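Local coordinates for putative lipoprotein (Campylobacter jejuni subsp. jejuni, PDB 2G5G) that probably takes part in bacterial heme uptake and binds heme as a dimer that encloses a cofacial pair of heme groups, at residues 12-15 with 16-20; 116-120 with 121-125. One frame throughout, in Å; residues are numbered along the deposited sequence.

Contact 1 (12-15 with 16-20)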
ATOM      1  N   PRO A  12      23.358 -26.674  13.526  1.00 54.29           N
ATOM      2  CA  PRO A  12      22.124 -27.027  14.236  1.00 53.95           C
ATOM      3  C   PRO A  12      22.158 -26.518  15.672  1.00 53.50           C
ATOM      4  O   PRO A  12      23.222 -26.540  16.312  1.00 54.11           O
ATOM      5  CB  PRO A  12      22.112 -28.559  14.210  1.00 54.04           C
ATOM      6  CG  PRO A  12      23.561 -28.968  14.018  1.00 54.83           C
ATOM      7  CD  PRO A  12      24.335 -27.781  13.484  1.00 54.72           C
ATOM      8  N   LEU A  13      21.011 -26.052  16.165  1.00 52.24           N
ATOM      9  CA  LEU A  13      20.914 -25.542  17.525  1.00 50.45           C
ATOM     10  C   LEU A  13      20.961 -26.724  18.458  1.00 49.42           C
ATOM     11  O   LEU A  13      20.444 -27.790  18.143  1.00 49.31           O
ATOM     12  CB  LEU A  13      19.626 -24.737  17.719  1.00 50.26           C
ATOM     13  CG  LEU A  13      19.539 -23.392  16.987  1.00 50.16           C
ATOM     14  CD1 LEU A  13      18.142 -22.814  17.063  1.00 50.58           C
ATOM     15  CD2 LEU A  13      20.554 -22.382  17.512  1.00 49.09           C
ATOM     16  N   GLN A  14      21.588 -26.534  19.606  1.00 48.31           N
ATOM     17  CA  GLN A  14      21.821 -27.609  20.550  1.00 47.82           C
ATOM     18  C   GLN A  14      20.630 -27.716  21.520  1.00 46.61           C
ATOM     19  O   GLN A  14      20.295 -26.741  22.198  1.00 46.04           O
ATOM     20  CB  GLN A  14      23.096 -27.279  21.326  1.00 48.41           C
ATOM     21  CG  GLN A  14      24.166 -28.319  21.236  1.00 51.13           C
ATOM     22  CD  GLN A  14      24.257 -29.176  22.482  1.00 54.09           C
ATOM     23  OE1 GLN A  14      23.276 -29.798  22.904  1.00 54.67           O
ATOM     24  NE2 GLN A  14      25.451 -29.228  23.071  1.00 54.25           N
ATOM     25  N   GLU A  15      19.978 -28.876  21.565  1.00 44.97           N
ATOM     26  CA  GLU A  15      18.833 -29.047  22.449  1.00 43.95           C
ATOM     27  C   GLU A  15      19.285 -28.939  23.900  1.00 44.05           C
ATOM     28  O   GLU A  15      20.289 -29.556  24.287  1.00 43.78           O
ATOM     29  CB  GLU A  15      18.118 -30.388  22.222  1.00 44.09           C
ATOM     30  CG  GLU A  15      16.686 -30.394  22.786  1.00 43.79           C
ATOM     31  CD  GLU A  15      15.980 -31.739  22.751  1.00 42.80           C
ATOM     32  OE1 GLU A  15      16.533 -32.738  22.260  1.00 42.18           O
ATOM     33  OE2 GLU A  15      14.843 -31.793  23.234  1.00 42.75           O
ATOM     34  N   ASN A  16      18.548 -28.150  24.686  1.00 43.61           N
ATOM     35  CA  ASN A  16      18.826 -27.937  26.119  1.00 43.80           C
ATOM     36  C   ASN A  16      19.935 -26.910  26.395  1.00 43.64           C
ATOM     37  O   ASN A  16      20.044 -26.411  27.512  1.00 44.12           O
ATOM     38  CB  ASN A  16      19.121 -29.258  26.856  1.00 43.59           C
ATOM     39  CG  ASN A  16      17.950 -30.233  26.828  1.00 44.67           C
ATOM     40  OD1 ASN A  16      16.823 -29.876  27.156  1.00 43.79           O
ATOM     41  ND2 ASN A  16      18.230 -31.490  26.471  1.00 44.17           N
ATOM     42  N   LYS A  17      20.746 -26.591  25.388  1.00 42.84           N
ATOM     43  CA  LYS A  17      21.691 -25.480  25.488  1.00 42.67           C
ATOM     44  C   LYS A  17      21.155 -24.241  24.786  1.00 40.95           C
ATOM     45  O   LYS A  17      21.087 -23.169  25.379  1.00 40.98           O
ATOM     46  CB  LYS A  17      23.083 -25.868  24.938  1.00 43.07           C
ATOM     47  CG  LYS A  17      24.039 -26.413  26.018  1.00 44.95           C
ATOM     48  CD  LYS A  17      25.289 -27.104  25.455  1.00 45.26           C
ATOM     49  CE  LYS A  17      25.884 -28.083  26.493  1.00 50.05           C
ATOM     50  NZ  LYS A  17      26.960 -28.990  25.944  1.00 51.34           N
ATOM     51  N   ASP A  18      20.751 -24.400  23.528  1.00 38.61           N
ATOM     52  CA  ASP A  18      20.291 -23.284  22.717  1.00 36.71           C
ATOM     53  C   ASP A  18      18.765 -23.091  22.735  1.00 34.70           C
ATOM     54  O   ASP A  18      18.271 -21.985  22.494  1.00 34.10           O
ATOM     55  CB  ASP A  18      20.783 -23.459  21.274  1.00 36.78           C
ATOM     56  CG  ASP A  18      22.314 -23.555  21.178  1.00 39.08           C
ATOM     57  OD1 ASP A  18      23.007 -22.836  21.923  1.00 40.10           O
ATOM     58  OD2 ASP A  18      22.819 -24.349  20.360  1.00 40.62           O
ATOM     59  N   PHE A  19      18.033 -24.171  22.981  1.00 33.12           N
ATOM     60  CA  PHE A  19      16.572 -24.122  22.950  1.00 32.22           C
ATOM     61  C   PHE A  19      15.953 -25.264  23.728  1.00 30.95           C
ATOM     62  O   PHE A  19      16.605 -26.262  24.039  1.00 30.28           O
ATOM     63  CB  PHE A  19      16.051 -24.159  21.497  1.00 32.47           C
ATOM     64  CG  PHE A  19      16.056 -25.535  20.884  1.00 33.82           C
ATOM     65  CD1 PHE A  19      14.920 -26.345  20.930  1.00 34.86           C
ATOM     66  CD2 PHE A  19      17.200 -26.024  20.253  1.00 35.61           C
ATOM     67  CE1 PHE A  19      14.929 -27.614  20.366  1.00 36.13           C
ATOM     68  CE2 PHE A  19      17.224 -27.305  19.678  1.00 36.14           C
ATOM     69  CZ  PHE A  19      16.097 -28.100  19.729  1.00 35.29           C
ATOM     70  N   TYR A  20      14.662 -25.131  24.024  1.00 29.91           N
ATOM     71  CA  TYR A  20      13.904 -26.286  24.465  1.00 28.27           C
ATOM     72  C   TYR A  20      12.475 -26.163  23.909  1.00 26.06           C
ATOM     73  O   TYR A  20      12.139 -25.196  23.210  1.00 26.47           O
ATOM     74  CB  TYR A  20      13.950 -26.463  25.990  1.00 28.95           C
ATOM     75  CG  TYR A  20      13.321 -25.326  26.783  1.00 30.78           C
ATOM     76  CD1 TYR A  20      11.990 -25.395  27.206  1.00 31.23           C
ATOM     77  CD2 TYR A  20      14.068 -24.204  27.144  1.00 31.90           C
ATOM     78  CE1 TYR A  20      11.416 -24.369  27.936  1.00 31.20           C
ATOM     79  CE2 TYR A  20      13.498 -23.163  27.869  1.00 32.16           C
ATOM     80  CZ  TYR A  20      12.180 -23.265  28.272  1.00 31.78           C
ATOM     81  OH  TYR A  20      11.609 -22.238  28.968  1.00 30.85           O
TER
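Leu13 and Gln14 sit against Asp18 and Phe19 where the chain folds back on itself just before strand 19-23. The CB of Leu13 lies 3.7 Å from Phe19 CD2, while its CD2 branch reaches the methylene of Asp18, an aliphatic surface that leaves the carboxylate for polar work. The carbonyl of Leu13 meets the Phe19 ring at its edge, O to CE2.

Gln14 is gripped through its backbone. Its N donates to Asp18 OD2 at 2.6 Å and 163°, on the anti side of the carboxylate and somewhat out of its plane, and its O accepts the N of Asp18 at 2.7 Å, so that a single aspartate serves both polar atoms. A second donor, Lys17 N, reaches Gln14 O at 3.2 Å from above the carbonyl plane and closes a type II beta turn through Glu15 and Asn16. Asparagine suits the third position, where phi is positive.

Glu15 pairs with Phe19 in a single beta bridge, and Asn16 N donates to Phe19 O. CA of Glu15 stands 3.6 Å from Phe19 CE2. With CG anti to the backbone N (chi1 -161°), the glutamate chain passes the far end of the ring, CG 3.9 Å from CZ, before OE2 accepts the N-H of Phe32, where a helix dipole would probably favour the negative charge.

Strand 19-23 runs antiparallel to strand 260-264, on which Phe19 touches Leu262 and Tyr264. Helix 54-73 meets both apolar side chains: Leu13 packs on Ile58 and Met62, and Phe19 shares Met62.

Contact 2 (116-120 with 121-125)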
ATOM      1  N   LYS A 116      10.538 -11.370  -4.638  1.00 46.44           N
ATOM      2  CA  LYS A 116      11.624 -10.735  -3.897  1.00 46.45           C
ATOM      3  C   LYS A 116      11.179  -9.917  -2.684  1.00 45.65           C
ATOM      4  O   LYS A 116      12.018  -9.544  -1.865  1.00 45.64           O
ATOM      5  CB  LYS A 116      12.596  -9.982  -4.812  1.00 46.80           C
ATOM      6  CG  LYS A 116      13.795 -10.852  -5.239  1.00 48.60           C
ATOM      7  CD  LYS A 116      13.367 -12.083  -6.056  1.00 49.75           C
ATOM      8  CE  LYS A 116      14.459 -13.132  -6.111  1.00 51.51           C
ATOM      9  NZ  LYS A 116      14.793 -13.687  -4.758  1.00 53.37           N
ATOM     10  N   VAL A 117       9.868  -9.691  -2.538  1.00 45.14           N
ATOM     11  CA  VAL A 117       9.333  -9.231  -1.239  1.00 44.17           C
ATOM     12  C   VAL A 117       9.796 -10.120  -0.056  1.00 43.35           C
ATOM     13  O   VAL A 117       9.869  -9.649   1.081  1.00 43.23           O
ATOM     14  CB  VAL A 117       7.780  -9.014  -1.230  1.00 44.72           C
ATOM     15  CG1 VAL A 117       7.376  -8.069  -2.328  1.00 44.82           C
ATOM     16  CG2 VAL A 117       7.009 -10.317  -1.350  1.00 44.84           C
ATOM     17  N   TRP A 118      10.138 -11.382  -0.350  1.00 41.68           N
ATOM     18  CA  TRP A 118      10.664 -12.323   0.632  1.00 40.27           C
ATOM     19  C   TRP A 118      12.157 -12.452   0.394  1.00 40.86           C
ATOM     20  O   TRP A 118      12.571 -12.991  -0.630  1.00 41.01           O
ATOM     21  CB  TRP A 118       9.968 -13.689   0.490  1.00 38.22           C
ATOM     22  CG  TRP A 118       8.485 -13.619   0.699  1.00 36.05           C
ATOM     23  CD1 TRP A 118       7.524 -13.507  -0.255  1.00 34.14           C
ATOM     24  CD2 TRP A 118       7.802 -13.641   1.962  1.00 34.31           C
ATOM     25  NE1 TRP A 118       6.282 -13.454   0.331  1.00 33.77           N
ATOM     26  CE2 TRP A 118       6.428 -13.529   1.694  1.00 33.93           C
ATOM     27  CE3 TRP A 118       8.229 -13.751   3.296  1.00 34.65           C
ATOM     28  CZ2 TRP A 118       5.458 -13.543   2.710  1.00 35.11           C
ATOM     29  CZ3 TRP A 118       7.269 -13.751   4.309  1.00 34.39           C
ATOM     30  CH2 TRP A 118       5.898 -13.647   4.003  1.00 34.65           C
ATOM     31  N   LYS A 119      12.971 -11.964   1.330  1.00 41.20           N
ATOM     32  CA  LYS A 119      14.431 -11.943   1.129  1.00 42.58           C
ATOM     33  C   LYS A 119      15.011 -13.346   1.040  1.00 41.97           C
ATOM     34  O   LYS A 119      15.029 -14.081   2.041  1.00 41.86           O
ATOM     35  CB  LYS A 119      15.166 -11.169   2.238  1.00 42.20           C
ATOM     36  CG  LYS A 119      14.857  -9.692   2.286  1.00 44.94           C
ATOM     37  CD  LYS A 119      15.463  -9.043   3.531  1.00 44.79           C
ATOM     38  CE  LYS A 119      15.183  -7.535   3.533  1.00 49.83           C
ATOM     39  NZ  LYS A 119      15.830  -6.828   4.691  1.00 50.89           N
ATOM     40  N   TRP A 120      15.534 -13.689  -0.140  1.00 41.05           N
ATOM     41  CA  TRP A 120      16.020 -15.029  -0.407  1.00 40.72           C
ATOM     42  C   TRP A 120      16.953 -15.533   0.677  1.00 40.75           C
ATOM     43  O   TRP A 120      16.877 -16.704   1.054  1.00 40.62           O
ATOM     44  CB  TRP A 120      16.669 -15.139  -1.802  1.00 41.16           C
ATOM     45  CG  TRP A 120      17.199 -16.526  -2.099  1.00 41.03           C
ATOM     46  CD1 TRP A 120      18.504 -16.883  -2.301  1.00 41.74           C
ATOM     47  CD2 TRP A 120      16.428 -17.739  -2.207  1.00 41.69           C
ATOM     48  NE1 TRP A 120      18.598 -18.249  -2.519  1.00 41.90           N
ATOM     49  CE2 TRP A 120      17.339 -18.793  -2.476  1.00 42.31           C
ATOM     50  CE3 TRP A 120      15.054 -18.037  -2.110  1.00 41.30           C
ATOM     51  CZ2 TRP A 120      16.918 -20.124  -2.646  1.00 40.80           C
ATOM     52  CZ3 TRP A 120      14.642 -19.356  -2.277  1.00 40.40           C
ATOM     53  CH2 TRP A 120      15.573 -20.380  -2.544  1.00 41.09           C
ATOM     54  N   LYS A 121      17.814 -14.644   1.181  1.00 40.69           N
ATOM     55  CA  LYS A 121      18.767 -14.950   2.259  1.00 40.96           C
ATOM     56  C   LYS A 121      18.104 -15.639   3.450  1.00 39.16           C
ATOM     57  O   LYS A 121      18.668 -16.564   4.054  1.00 39.40           O
ATOM     58  CB  LYS A 121      19.470 -13.658   2.739  1.00 41.00           C
ATOM     59  CG  LYS A 121      20.055 -13.749   4.172  1.00 43.04           C
ATOM     60  CD  LYS A 121      21.234 -12.788   4.408  1.00 43.94           C
ATOM     61  CE  LYS A 121      22.550 -13.427   3.930  1.00 46.88           C
ATOM     62  NZ  LYS A 121      23.465 -12.431   3.295  1.00 49.50           N
ATOM     63  N   ASP A 122      16.902 -15.180   3.766  1.00 37.98           N
ATOM     64  CA  ASP A 122      16.134 -15.652   4.920  1.00 36.80           C
ATOM     65  C   ASP A 122      15.378 -16.956   4.650  1.00 36.22           C
ATOM     66  O   ASP A 122      14.706 -17.486   5.548  1.00 34.62           O
ATOM     67  CB  ASP A 122      15.138 -14.567   5.340  1.00 36.49           C
ATOM     68  CG  ASP A 122      15.822 -13.358   5.964  1.00 37.34           C
ATOM     69  OD1 ASP A 122      16.949 -13.525   6.466  1.00 36.95           O
ATOM     70  OD2 ASP A 122      15.226 -12.262   5.957  1.00 36.51           O
ATOM     71  N   TYR A 123      15.488 -17.459   3.415  1.00 35.52           N
ATOM     72  CA  TYR A 123      14.716 -18.630   2.971  1.00 34.95           C
ATOM     73  C   TYR A 123      15.553 -19.705   2.277  1.00 35.13           C
ATOM     74  O   TYR A 123      15.136 -20.846   2.203  1.00 34.02           O
ATOM     75  CB  TYR A 123      13.498 -18.180   2.150  1.00 34.78           C
ATOM     76  CG  TYR A 123      12.552 -17.445   3.048  1.00 34.14           C
ATOM     77  CD1 TYR A 123      12.571 -16.048   3.128  1.00 34.39           C
ATOM     78  CD2 TYR A 123      11.700 -18.148   3.915  1.00 35.19           C
ATOM     79  CE1 TYR A 123      11.736 -15.358   4.022  1.00 34.32           C
ATOM     80  CE2 TYR A 123      10.863 -17.468   4.807  1.00 35.67           C
ATOM     81  CZ  TYR A 123      10.887 -16.077   4.852  1.00 35.37           C
ATOM     82  OH  TYR A 123      10.067 -15.405   5.714  1.00 34.59           O
ATOM     83  N   GLU A 124      16.760 -19.357   1.837  1.00 35.14           N
ATOM     84  CA  GLU A 124      17.546 -20.275   1.017  1.00 35.48           C
ATOM     85  C   GLU A 124      17.858 -21.607   1.654  1.00 35.36           C
ATOM     86  O   GLU A 124      17.779 -22.637   0.986  1.00 34.86           O
ATOM     87  CB  GLU A 124      18.855 -19.621   0.523  1.00 35.88           C
ATOM     88  CG  GLU A 124      19.918 -19.409   1.585  1.00 38.53           C
ATOM     89  CD  GLU A 124      21.292 -19.194   0.978  0.90 43.91           C
ATOM     90  OE1 GLU A 124      21.381 -18.618  -0.147  0.90 42.48           O
ATOM     91  OE2 GLU A 124      22.272 -19.615   1.630  0.90 46.15           O
ATOM     92  N   GLN A 125      18.234 -21.592   2.928  1.00 35.10           N
ATOM     93  CA  GLN A 125      18.655 -22.810   3.607  1.00 36.80           C
ATOM     94  C   GLN A 125      17.480 -23.779   3.674  1.00 35.34           C
ATOM     95  O   GLN A 125      17.619 -24.946   3.305  1.00 35.57           O
ATOM     96  CB  GLN A 125      19.189 -22.507   5.018  1.00 36.50           C
ATOM     97  CG  GLN A 125      19.854 -23.697   5.736  1.00 40.32           C
ATOM     98  CD  GLN A 125      20.174 -23.406   7.205  1.00 40.77           C
ATOM     99  OE1 GLN A 125      19.903 -22.305   7.713  1.00 47.85           O
ATOM    100  NE2 GLN A 125      20.753 -24.394   7.894  1.00 44.67           N
TER
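The entry to helix 124-131 brings Trp120 against Glu124 and Lys119 against Asp122 through consecutive tight turns. Asp122 N donates to Lys119 O at 2.8 Å, and Tyr123 N, at the N-cap position, donates to Trp120 O, also at 2.8 Å. The N of Glu124 adds a weak bond to that same oxygen.

With CG of Trp120 anti to the backbone N (chi1 179°), the indole crosses the Glu124 side chain at about a right angle and takes its CB over one face. This CH-pi contact puts CB 3.7 Å from the centroid of the five-membered ring, offset toward the rim; the broad indole face offers the Glu124 methylene a flat surface to rest on.

Tyr123 is buried and serves two kinds of contact. Its ring edge meets the carbonyl of Lys119, with CD1 3.3 Å from O, and its OH lies at the edge of the Trp118 indole, 3.5 Å from CE3. The two ring planes are almost perpendicular, at 87°. That hydroxyl is hydrogen-bonded to Glu49, while Lys57 makes a cation-pi contact with the ring. Trp118, edge-to-face with His51, has its side chain about 6 Å from a bound heme. The whole is a helix N-terminus entered through successive beta turns, with aromatic side chains packed around it.

How the contacts relate
Both are surface contacts in which one largely buried aromatic, Phe19 in contact 1 and Tyr123 in contact 2, ties a tight turn to the interior. Their elements differ: contact 1 leads into a strand of the central sheet near the chain's start, contact 2 into helix 124-131. Backbone bonds close the turns in both, but in contact 1 an aspartate carboxylate adds a further grip on the backbone and the ring rests among apolar residues, while in contact 2 the tyrosine hydroxyl has polar partners outside the turn. Contact 2 lies closer to the chain centre and, through Trp118, comes near a bound heme. Their centres are 24 Å apart, their nearest atoms about 7 Å, yet both border helix 54-73.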